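PDB 2O3I: DUF917 domain-containing protein from Chromobacterium violaceum, which is of unknown function but pairs the N-terminal and C-terminal domains that define the S-Me-THD-like (DUF917) family. Local coordinates for residues L112-A117 against D130-G135; P139-L144 against V186-L191; A156-E161 against P193-P198. The protein carries 2 engineered substitutions. All coordinates share one frame; numbering follows the deposited sequence.

Contact 1: residues L112-A117 against D130-G135; sequences LGFVVA and DADGAG
The ring of F114 reaches from helix 111-124 to the loop 130-135 and touches it at A131 and D132. The helix is the middle of a beta-alpha-beta unit joining the neighbouring parallel strands 101-105 and 127-129, so the contact lies where the second strand runs out. D130, the first residue after that strand, gives its carboxylate to S227 OG on helix 225-237. A131 contributes its backbone: the carbonyl O lies near the plane of the F114 ring, at its edge, 3.8 Å from CE1, where the slightly positive ring hydrogens suit it. The methyl of A131 points away from helix 111-124 and packs on L220, so toward F114 the residue offers its carbonyl.

D132 follows, and its CB does point at helix 111-124. D132 OD1 stands obliquely to the ring, 3.4 Å from F114 CZ, with carboxylate and ring planes 67° apart. That oxygen is also hydrogen-bonded to T225 OG1 and S109 OG, so two hydroxyls satisfy the buried oxygen, and would stabilise a negative charge there, while the phenyl packs beside it. With chi1 at 70°, CG sits between the backbone N and the carbonyl carbon, and the other oxygen swings back over the chain that follows. G133 then bends the loop, and its O bonds to T145 OG1. The resulting Asx turn is closed by A134 N, 2.9 Å from D132 OD2. G135 has a positive phi (90°), which favours glycine, and its N meets the syn side of D132 OD2 at 2.7 Å, nearly straight.

Contact 2: residues P139-L144 against V186-L191; sequences PSLPML and VVEQML
The carboxylate of E188 takes both L141 N and L141 CG over one and the same face, while S140 lies close to the level of the group, just beyond its two oxygens. The L141 N-H comes from well above the plane, 52° out of it, and bonds to E188 OE2 at 3.1 Å. L141 CG is 3.5 Å from the same OE2, so the leucine branch covers the group beside the bond. Past the oxygens the fit is tight: S140 CB lies 3.0 Å from E188 OE1, and a residue as small as serine is suited to this place.

L141 opens the 3-10 segment 141-143, just ahead of helix 145-148. The turn's own bonds begin with M143 N to S140 O, and the glutamate of helix 183-194 takes up the N-H at its open start. P142, next in line, suits a first turn because it has no N-H that would need an acceptor.

E188 spans the gap by running straight out from its helix, CG anti to the backbone N (chi1 -174°) and the chain extended beyond. Its methylenes pass obliquely across the leucine, with E188 CB 3.6 Å from L141 CD1. OE2 has a second partner in R192, whose NH2 forms a salt bridge with it. L141 meanwhile packs on M208 and W209 of strand 203-211, and M190 of the same helix as E188 touches N197 of the second subunit.

Contact 3: residues A156-E161 against P193-P198; sequences AFLAGE and PILTNP
L158 lies opposite L195 with 8.1 Å between their CA atoms, a separation set by side chains and not by any backbone bond. Residues 156-159 are extended as a strand, paired in the mixed sheet with strands 165-171 and 203-211. Segment 193-198 is the weakly bonded end of helix 183-194: it kinks at P193, whose N has no hydrogen to give, and passes into a type I beta turn from I194 to N197. N197 N closes that turn on I194 O at 3.1 Å, and T196 N bonds to P193 O one residue earlier.

L158 points from the sheet into this turn. Its CD1 lies 4.0 Å from I194 CG2 and also near L195 CD2, while L158 CD2 meets L195 CD2 at 4.0 Å. I194 uses the branch anti to its backbone N; L195 crosses L158 at about a right angle. F200 packs on all three, and I194 also touches M190 of the second subunit. Branched aliphatic residues suit the place because their methyls fill the space between strand and turn and have no polar group to satisfy. Van der Waals packing and exclusion of water hold the two together without imposing a bonding direction.

Overall arrangement
From the N terminus, contact 1 comes first, closing a short loop that runs from helix 111-124 through strand 127-129 to 130-135. The same connection continues to 139-144, where contact 2 opens, and the two contacts touch: G133 and A134 pack on L144. Contact 2 closes on helix 183-194 after a much longer excursion. Contact 3 opens within that excursion, at strand 156-159, and closes beyond it at 193-198, so contacts 2 and 3 cross. L191 packs on L158 and A156 to bridge them. Together they set helix 183-194 between the loop before helix 145-148 and the mixed sheet, and both lie beside the second subunit.

Contact 1: residues L112-A117 against D130-G135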
loop_
_atom_site.group_PDB
_atom_site.type_symbol
_atom_site.label_atom_id
_atom_site.label_comp_id
_atom_site.label_asym_id
_atom_site.label_seq_id
_atom_site.Cartn_x
_atom_site.Cartn_y
_atom_site.Cartn_z
ATOM N N LEU A 112 8.660 -5.632 23.026
ATOM C CA LEU A 112 7.814 -6.463 22.165
ATOM C C LEU A 112 8.565 -7.443 21.274
ATOM O O LEU A 112 8.174 -8.608 21.138
ATOM C CB LEU A 112 6.968 -5.590 21.247
ATOM C CG LEU A 112 5.530 -5.249 21.607
ATOM C CD1 LEU A 112 4.933 -4.528 20.399
ATOM C CD2 LEU A 112 4.722 -6.516 21.941
ATOM N N GLY A 113 9.621 -6.934 20.650
ATOM C CA GLY A 113 10.435 -7.710 19.737
ATOM C C GLY A 113 10.750 -9.145 20.084
ATOM O O GLY A 113 10.383 -10.060 19.342
ATOM N N PHE A 114 11.437 -9.352 21.200
ATOM C CA PHE A 114 11.801 -10.697 21.586
ATOM C C PHE A 114 10.572 -11.514 21.990
ATOM O O PHE A 114 10.475 -12.694 21.656
ATOM C CB PHE A 114 12.848 -10.653 22.712
ATOM C CG PHE A 114 14.173 -10.065 22.289
ATOM C CD1 PHE A 114 14.919 -10.650 21.269
ATOM C CD2 PHE A 114 14.675 -8.921 22.905
ATOM C CE1 PHE A 114 16.151 -10.101 20.865
ATOM C CE2 PHE A 114 15.905 -8.361 22.512
ATOM C CZ PHE A 114 16.641 -8.954 21.490
ATOM N N VAL A 115 9.628 -10.880 22.678
ATOM C CA VAL A 115 8.409 -11.550 23.124
ATOM C C VAL A 115 7.627 -12.111 21.935
ATOM O O VAL A 115 7.311 -13.302 21.897
ATOM C CB VAL A 115 7.510 -10.572 23.933
ATOM C CG1 VAL A 115 6.215 -11.260 24.364
ATOM C CG2 VAL A 115 8.268 -10.076 25.159
ATOM N N VAL A 116 7.330 -11.255 20.960
ATOM C CA VAL A 116 6.596 -11.675 19.775
ATOM C C VAL A 116 7.309 -12.843 19.081
ATOM O O VAL A 116 6.705 -13.876 18.808
ATOM C CB VAL A 116 6.408 -10.476 18.786
ATOM C CG1 VAL A 116 5.891 -10.963 17.427
ATOM C CG2 VAL A 116 5.412 -9.465 19.379
ATOM N N ALA A 117 8.597 -12.686 18.809
ATOM C CA ALA A 117 9.353 -13.746 18.157
ATOM C C ALA A 117 9.265 -15.044 18.954
ATOM O O ALA A 117 9.085 -16.124 18.381
ATOM C CB ALA A 117 10.819 -13.332 17.994
ATOM N N ASP A 130 19.243 -15.797 18.865
ATOM C CA ASP A 130 19.706 -14.903 19.927
ATOM C C ASP A 130 20.435 -13.768 19.244
ATOM O O ASP A 130 21.666 -13.744 19.190
ATOM C CB ASP A 130 20.645 -15.646 20.898
ATOM C CG ASP A 130 20.994 -14.815 22.141
ATOM O OD1 ASP A 130 20.444 -13.706 22.307
ATOM O OD2 ASP A 130 21.817 -15.273 22.966
ATOM N N ALA A 131 19.652 -12.829 18.716
ATOM C CA ALA A 131 20.180 -11.686 17.993
ATOM C C ALA A 131 19.034 -10.838 17.480
ATOM O O ALA A 131 17.868 -11.187 17.657
ATOM C CB ALA A 131 21.011 -12.168 16.804
ATOM N N ASP A 132 19.381 -9.714 16.850
ATOM C CA ASP A 132 18.418 -8.824 16.224
ATOM C C ASP A 132 19.166 -7.829 15.341
ATOM O O ASP A 132 20.399 -7.797 15.334
ATOM C CB ASP A 132 17.533 -8.101 17.252
ATOM C CG ASP A 132 18.282 -7.070 18.051
ATOM O OD1 ASP A 132 18.613 -7.367 19.212
ATOM O OD2 ASP A 132 18.536 -5.962 17.518
ATOM N N GLY A 133 18.418 -7.024 14.598
ATOM C CA GLY A 133 19.016 -6.082 13.667
ATOM C C GLY A 133 19.817 -4.862 14.099
ATOM O O GLY A 133 20.352 -4.168 13.231
ATOM N N ALA A 134 19.938 -4.591 15.395
ATOM C CA ALA A 134 20.679 -3.402 15.812
ATOM C C ALA A 134 21.210 -3.435 17.232
ATOM O O ALA A 134 22.209 -2.787 17.543
ATOM C CB ALA A 134 19.799 -2.172 15.637
ATOM N N GLY A 135 20.549 -4.194 18.099
ATOM C CA GLY A 135 20.972 -4.237 19.487
ATOM C C GLY A 135 20.220 -3.134 20.215
ATOM O O GLY A 135 20.393 -2.925 21.416
#

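Contact 2: residues P139-L144 against V186-L191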
loop_
_atom_site.group_PDB
_atom_site.type_symbol
_atom_site.label_atom_id
_atom_site.label_comp_id
_atom_site.label_asym_id
_atom_site.label_seq_id
_atom_site.Cartn_x
_atom_site.Cartn_y
_atom_site.Cartn_z
ATOM N N PRO A 139 13.830 3.778 14.536
ATOM C CA PRO A 139 12.610 4.326 13.946
ATOM C C PRO A 139 12.251 3.790 12.568
ATOM O O PRO A 139 11.082 3.822 12.190
ATOM C CB PRO A 139 12.882 5.826 13.928
ATOM C CG PRO A 139 14.337 5.879 13.654
ATOM C CD PRO A 139 14.879 4.813 14.599
ATOM N N SER A 140 13.237 3.321 11.804
ATOM C CA SER A 140 12.930 2.796 10.476
ATOM C C SER A 140 13.863 1.681 10.001
ATOM O O SER A 140 15.006 1.583 10.432
ATOM C CB SER A 140 12.886 3.934 9.450
ATOM O OG SER A 140 14.171 4.227 8.959
ATOM N N LEU A 141 13.349 0.855 9.093
ATOM C CA LEU A 141 14.043 -0.317 8.560
ATOM C C LEU A 141 15.485 -0.227 8.055
ATOM O O LEU A 141 16.253 -1.168 8.241
ATOM C CB LEU A 141 13.177 -0.961 7.474
ATOM C CG LEU A 141 11.765 -1.398 7.892
ATOM C CD1 LEU A 141 11.030 -1.919 6.664
ATOM C CD2 LEU A 141 11.827 -2.467 8.977
ATOM N N PRO A 142 15.874 0.874 7.393
ATOM C CA PRO A 142 17.267 0.934 6.916
ATOM C C PRO A 142 18.336 0.997 8.015
ATOM O O PRO A 142 19.535 0.907 7.737
ATOM C CB PRO A 142 17.280 2.178 6.021
ATOM C CG PRO A 142 16.169 3.032 6.586
ATOM C CD PRO A 142 15.091 2.011 6.876
HETATM N N MSE A 143 17.906 1.158 9.260
HETATM C CA MSE A 143 18.849 1.229 10.366
HETATM C C MSE A 143 19.133 -0.150 10.949
HETATM O O MSE A 143 19.953 -0.287 11.852
HETATM C CB MSE A 143 18.333 2.198 11.444
HETATM C CG MSE A 143 18.643 3.663 11.113
HETATM SE SE MSE A 143 17.516 5.016 11.953
HETATM C CE MSE A 143 16.318 5.332 10.476
ATOM N N LEU A 144 18.458 -1.168 10.424
ATOM C CA LEU A 144 18.676 -2.539 10.880
ATOM C C LEU A 144 19.714 -3.195 9.979
ATOM O O LEU A 144 19.768 -2.910 8.782
ATOM C CB LEU A 144 17.373 -3.340 10.834
ATOM C CG LEU A 144 16.253 -2.821 11.735
ATOM C CD1 LEU A 144 15.038 -3.721 11.609
ATOM C CD2 LEU A 144 16.741 -2.778 13.180
ATOM N N VAL A 186 11.494 2.441 1.137
ATOM C CA VAL A 186 10.349 2.367 0.239
ATOM C C VAL A 186 9.352 1.320 0.726
ATOM O O VAL A 186 8.148 1.574 0.793
ATOM C CB VAL A 186 10.788 2.006 -1.205
ATOM C CG1 VAL A 186 9.583 2.040 -2.136
ATOM C CG2 VAL A 186 11.861 2.975 -1.690
ATOM N N VAL A 187 9.859 0.139 1.065
ATOM C CA VAL A 187 9.004 -0.932 1.548
ATOM C C VAL A 187 8.248 -0.484 2.793
ATOM O O VAL A 187 7.045 -0.700 2.909
ATOM C CB VAL A 187 9.835 -2.197 1.865
ATOM C CG1 VAL A 187 9.022 -3.173 2.710
ATOM C CG2 VAL A 187 10.269 -2.852 0.562
ATOM N N GLU A 188 8.956 0.152 3.718
ATOM C CA GLU A 188 8.330 0.621 4.943
ATOM C C GLU A 188 7.277 1.686 4.637
ATOM O O GLU A 188 6.228 1.740 5.276
ATOM C CB GLU A 188 9.389 1.191 5.877
ATOM C CG GLU A 188 8.870 1.572 7.242
ATOM C CD GLU A 188 9.955 2.173 8.103
ATOM O OE1 GLU A 188 10.479 3.241 7.728
ATOM O OE2 GLU A 188 10.291 1.577 9.146
ATOM N N GLN A 189 7.569 2.535 3.658
ATOM C CA GLN A 189 6.648 3.595 3.261
ATOM C C GLN A 189 5.350 3.034 2.709
ATOM O O GLN A 189 4.308 3.674 2.780
ATOM C CB GLN A 189 7.294 4.490 2.208
ATOM C CG GLN A 189 8.351 5.421 2.756
ATOM C CD GLN A 189 9.065 6.182 1.663
ATOM O OE1 GLN A 189 9.958 6.981 1.934
ATOM N NE2 GLN A 189 8.678 5.936 0.419
HETATM N N MSE A 190 5.414 1.830 2.157
HETATM C CA MSE A 190 4.231 1.205 1.587
HETATM C C MSE A 190 3.501 0.276 2.551
HETATM O O MSE A 190 2.283 0.106 2.453
HETATM C CB MSE A 190 4.613 0.444 0.324
HETATM C CG MSE A 190 5.186 1.340 -0.748
HETATM SE SE MSE A 190 5.671 0.357 -2.321
HETATM C CE MSE A 190 6.247 1.827 -3.440
ATOM N N LEU A 191 4.244 -0.311 3.485
ATOM C CA LEU A 191 3.661 -1.228 4.453
ATOM C C LEU A 191 2.778 -0.520 5.471
ATOM O O LEU A 191 1.648 -0.939 5.726
ATOM C CB LEU A 191 4.764 -1.995 5.190
ATOM C CG LEU A 191 5.625 -2.976 4.388
ATOM C CD1 LEU A 191 6.735 -3.499 5.275
ATOM C CD2 LEU A 191 4.780 -4.123 3.877
#

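Contact 3: residues A156-E161 against P193-P198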
loop_
_atom_site.group_PDB
_atom_site.type_symbol
_atom_site.label_atom_id
_atom_site.label_comp_id
_atom_site.label_asym_id
_atom_site.label_seq_id
_atom_site.Cartn_x
_atom_site.Cartn_y
_atom_site.Cartn_z
ATOM N N ALA A 156 7.099 -9.487 1.548
ATOM C CA ALA A 156 6.833 -9.053 2.915
ATOM C C ALA A 156 5.392 -9.485 3.206
ATOM O O ALA A 156 4.524 -9.387 2.336
ATOM C CB ALA A 156 6.966 -7.549 3.030
ATOM N N PHE A 157 5.136 -9.973 4.412
ATOM C CA PHE A 157 3.791 -10.418 4.739
ATOM C C PHE A 157 3.203 -9.651 5.921
ATOM O O PHE A 157 3.814 -9.573 6.982
ATOM C CB PHE A 157 3.799 -11.921 5.054
ATOM C CG PHE A 157 4.357 -12.783 3.943
ATOM C CD1 PHE A 157 3.617 -13.028 2.784
ATOM C CD2 PHE A 157 5.630 -13.330 4.048
ATOM C CE1 PHE A 157 4.143 -13.810 1.739
ATOM C CE2 PHE A 157 6.168 -14.108 3.016
ATOM C CZ PHE A 157 5.421 -14.348 1.857
ATOM N N LEU A 158 2.025 -9.066 5.713
ATOM C CA LEU A 158 1.307 -8.345 6.759
ATOM C C LEU A 158 0.046 -9.157 7.039
ATOM O O LEU A 158 -0.645 -9.576 6.112
ATOM C CB LEU A 158 0.927 -6.939 6.299
ATOM C CG LEU A 158 2.060 -5.925 6.206
ATOM C CD1 LEU A 158 1.518 -4.652 5.561
ATOM C CD2 LEU A 158 2.635 -5.640 7.589
ATOM N N ALA A 159 -0.254 -9.385 8.312
ATOM C CA ALA A 159 -1.419 -10.185 8.655
ATOM C C ALA A 159 -2.303 -9.597 9.745
ATOM O O ALA A 159 -1.826 -8.906 10.645
ATOM C CB ALA A 159 -0.970 -11.581 9.049
ATOM N N GLY A 160 -3.600 -9.884 9.638
ATOM C CA GLY A 160 -4.580 -9.420 10.610
ATOM C C GLY A 160 -4.779 -10.467 11.693
ATOM O O GLY A 160 -4.129 -11.514 11.678
ATOM N N GLU A 161 -5.684 -10.201 12.630
ATOM C CA GLU A 161 -5.942 -11.125 13.730
ATOM C C GLU A 161 -6.994 -12.189 13.418
ATOM O O GLU A 161 -7.106 -13.187 14.137
ATOM C CB GLU A 161 -6.364 -10.336 14.976
ATOM C CG GLU A 161 -5.296 -9.367 15.489
ATOM C CD GLU A 161 -4.058 -10.083 16.017
ATOM O OE1 GLU A 161 -4.196 -10.876 16.980
ATOM O OE2 GLU A 161 -2.952 -9.854 15.474
ATOM N N PRO A 193 1.024 2.337 5.421
ATOM C CA PRO A 193 -0.304 2.819 5.021
ATOM C C PRO A 193 -1.324 1.689 4.882
ATOM O O PRO A 193 -2.506 1.864 5.177
ATOM C CB PRO A 193 -0.027 3.521 3.693
ATOM C CG PRO A 193 1.372 4.025 3.875
ATOM C CD PRO A 193 2.058 2.832 4.495
ATOM N N ILE A 194 -0.854 0.532 4.428
ATOM C CA ILE A 194 -1.711 -0.632 4.252
ATOM C C ILE A 194 -2.342 -1.027 5.584
ATOM O O ILE A 194 -3.478 -1.495 5.629
ATOM C CB ILE A 194 -0.902 -1.817 3.674
ATOM C CG1 ILE A 194 -0.492 -1.496 2.233
ATOM C CG2 ILE A 194 -1.716 -3.101 3.735
ATOM C CD1 ILE A 194 0.452 -2.482 1.620
ATOM N N LEU A 195 -1.606 -0.825 6.670
ATOM C CA LEU A 195 -2.111 -1.161 7.995
ATOM C C LEU A 195 -3.211 -0.201 8.460
ATOM O O LEU A 195 -3.939 -0.502 9.407
ATOM C CB LEU A 195 -0.964 -1.173 9.016
ATOM C CG LEU A 195 0.090 -2.277 8.865
ATOM C CD1 LEU A 195 1.186 -2.092 9.905
ATOM C CD2 LEU A 195 -0.571 -3.635 9.022
ATOM N N THR A 196 -3.334 0.948 7.801
ATOM C CA THR A 196 -4.364 1.907 8.182
ATOM C C THR A 196 -5.691 1.507 7.550
ATOM O O THR A 196 -6.726 2.117 7.812
ATOM C CB THR A 196 -4.005 3.348 7.752
ATOM O OG1 THR A 196 -4.112 3.471 6.331
ATOM C CG2 THR A 196 -2.581 3.691 8.183
ATOM N N ASN A 197 -5.655 0.475 6.716
ATOM C CA ASN A 197 -6.861 -0.019 6.068
ATOM C C ASN A 197 -7.778 -0.598 7.145
ATOM O O ASN A 197 -7.314 -1.251 8.077
ATOM C CB ASN A 197 -6.514 -1.109 5.057
ATOM C CG ASN A 197 -7.720 -1.562 4.261
ATOM O OD1 ASN A 197 -8.165 -0.878 3.335
ATOM N ND2 ASN A 197 -8.269 -2.712 4.627
ATOM N N PRO A 198 -9.096 -0.371 7.027
ATOM C CA PRO A 198 -10.064 -0.877 8.005
ATOM C C PRO A 198 -9.920 -2.348 8.365
ATOM O O PRO A 198 -10.164 -2.737 9.504
ATOM C CB PRO A 198 -11.399 -0.570 7.344
ATOM C CG PRO A 198 -11.116 0.735 6.675
ATOM C CD PRO A 198 -9.774 0.460 6.016
#